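Local coordinates for amphoterin-induced protein 1 (Mus musculus, PDB 2XOT), which promotes the growth and fasciculation of neurites as a neuronal cell-adhesion protein that pairs with itself through its leucine-rich repeats, at the interface of chains A and B. Sequence-based numbering; all coordinates share one arbitrary frame. Chains: chain A/B, Amphoterin-induced protein 1.

The interface of chains A and B. Residues chain A 9, 11, 20, 40; chain B 197, 224-225, 228.
The phenol ring of A:Tyr40 meets the tip of B:Phe225 where the start of one leucine-rich-repeat solenoid packs against the C-terminal capping region of the other, one of two symmetry-equivalent ends of the AMIGO-1 homodimer. A:Tyr40 opens the first repeat, and a tyrosine suits this place, offering a broad face to B:Phe225 and a hydroxyl at its far end. CZ of B:Phe225 lies 3.6 Å above the phenol plane near its centre, while CE1 lies 3.4 Å from CZ of A:Tyr40. The side chains cross at about a right angle with ring planes tilted by roughly 40°, a tip-on-face contact. CG of B:Phe225 stands anti to its own carbonyl carbon (chi1 -63°), which sends the tip across to chain A; CZ also lies 3.7 Å from CA of A:Ser20, whose small side chain probably leaves room for the ring. On the face away from A:Tyr40, the flat imidazole of B:His197 sets NE2 over the centre of B:Phe225 and would help hold its tilt. B:Asp224 lines the same phenol face as B:Phe225, its carbonyl O 3.6 Å from CD2 of A:Tyr40. Its short side chain lays CB and the carboxylate, turned 32° from the ring, against CB of A:Tyr40, with OD2 3.5 Å from that CB. The phenol OH hydrogen-bonds at 2.6 Å to OG of A:Ser11, in plane at the ring edge, which would restrain its swing. An alanine in place of A:Tyr40 would probably leave B:Phe225 without the ring face it rests on and A:Ser11 OG without its phenol partner. That OG reaches chain B through a water 2.6 Å from OD2 of B:Asp228, a carboxylate oxygen that the methyl CG1 of A:Val9 also touches, at 3.2 Å.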
loop_
_atom_site.group_PDB
_atom_site.type_symbol
_atom_site.label_atom_id
_atom_site.label_comp_id
_atom_site.label_asym_id
_atom_site.label_seq_id
_atom_site.Cartn_x
_atom_site.Cartn_y
_atom_site.Cartn_z
ATOM N N VAL A 9 14.976 -18.283 -14.789
ATOM C CA VAL A 9 13.828 -17.637 -15.436
ATOM C C VAL A 9 14.336 -16.819 -16.632
ATOM O O VAL A 9 15.213 -15.980 -16.489
ATOM C CB VAL A 9 13.066 -16.743 -14.430
ATOM C CG1 VAL A 9 11.917 -15.951 -15.091
ATOM C CG2 VAL A 9 12.571 -17.584 -13.266
ATOM N N SER A 11 13.108 -14.473 -18.582
ATOM C CA SER A 11 12.899 -13.029 -18.532
ATOM C C SER A 11 13.700 -12.314 -17.434
ATOM O O SER A 11 13.712 -11.080 -17.396
ATOM C CB SER A 11 11.410 -12.697 -18.334
ATOM O OG SER A 11 10.870 -13.310 -17.177
ATOM N N SER A 20 8.522 -13.992 -9.304
ATOM C CA SER A 20 7.402 -13.576 -10.142
ATOM C C SER A 20 7.451 -12.072 -10.422
ATOM O O SER A 20 8.346 -11.606 -11.126
ATOM C CB SER A 20 6.053 -14.057 -9.580
ATOM O OG SER A 20 5.749 -13.472 -8.337
ATOM N N TYR A 40 6.087 -7.069 -16.648
ATOM C CA TYR A 40 5.290 -7.551 -15.495
ATOM C C TYR A 40 5.814 -7.100 -14.115
ATOM O O TYR A 40 5.157 -7.329 -13.096
ATOM C CB TYR A 40 5.148 -9.090 -15.499
ATOM C CG TYR A 40 6.458 -9.855 -15.405
ATOM C CD1 TYR A 40 7.240 -9.807 -14.247
ATOM C CD2 TYR A 40 6.913 -10.637 -16.474
ATOM C CE1 TYR A 40 8.456 -10.463 -14.169
ATOM C CE2 TYR A 40 8.127 -11.328 -16.391
ATOM C CZ TYR A 40 8.892 -11.237 -15.231
ATOM O OH TYR A 40 10.097 -11.920 -15.114
ATOM N N HIS B 197 5.678 -21.582 -12.633
ATOM C CA HIS B 197 6.674 -21.679 -13.703
ATOM C C HIS B 197 8.038 -22.047 -13.110
ATOM O O HIS B 197 8.286 -21.873 -11.915
ATOM C CB HIS B 197 6.780 -20.374 -14.529
ATOM C CG HIS B 197 7.058 -19.161 -13.707
ATOM N ND1 HIS B 197 8.334 -18.663 -13.514
ATOM C CD2 HIS B 197 6.233 -18.382 -12.973
ATOM C CE1 HIS B 197 8.273 -17.620 -12.709
ATOM N NE2 HIS B 197 7.013 -17.431 -12.363
ATOM N N ASP B 224 2.428 -13.769 -18.314
ATOM C CA ASP B 224 3.715 -13.158 -17.961
ATOM C C ASP B 224 4.919 -14.128 -18.059
ATOM O O ASP B 224 6.052 -13.684 -18.134
ATOM C CB ASP B 224 3.649 -12.556 -16.554
ATOM C CG ASP B 224 2.660 -11.436 -16.437
ATOM O OD1 ASP B 224 2.278 -10.863 -17.452
ATOM O OD2 ASP B 224 2.267 -11.100 -15.316
ATOM N N PHE B 225 4.663 -15.429 -18.091
ATOM C CA PHE B 225 5.694 -16.458 -17.904
ATOM C C PHE B 225 5.573 -17.668 -18.805
ATOM O O PHE B 225 6.087 -18.746 -18.475
ATOM C CB PHE B 225 5.672 -16.918 -16.444
ATOM C CG PHE B 225 6.020 -15.827 -15.490
ATOM C CD1 PHE B 225 7.333 -15.409 -15.362
ATOM C CD2 PHE B 225 5.047 -15.199 -14.732
ATOM C CE1 PHE B 225 7.671 -14.377 -14.499
ATOM C CE2 PHE B 225 5.392 -14.166 -13.882
ATOM C CZ PHE B 225 6.700 -13.772 -13.761
ATOM N N ASP B 228 8.539 -19.865 -19.337
ATOM C CA ASP B 228 9.110 -20.610 -18.184
ATOM C C ASP B 228 8.206 -21.721 -17.630
ATOM O O ASP B 228 8.551 -22.388 -16.629
ATOM C CB ASP B 228 9.519 -19.641 -17.075
ATOM C CG ASP B 228 10.627 -18.712 -17.506
ATOM O OD1 ASP B 228 11.717 -19.208 -17.888
ATOM O OD2 ASP B 228 10.401 -17.483 -17.468
HETATM O O HOH W 1 9.476 -15.347 -18.652
#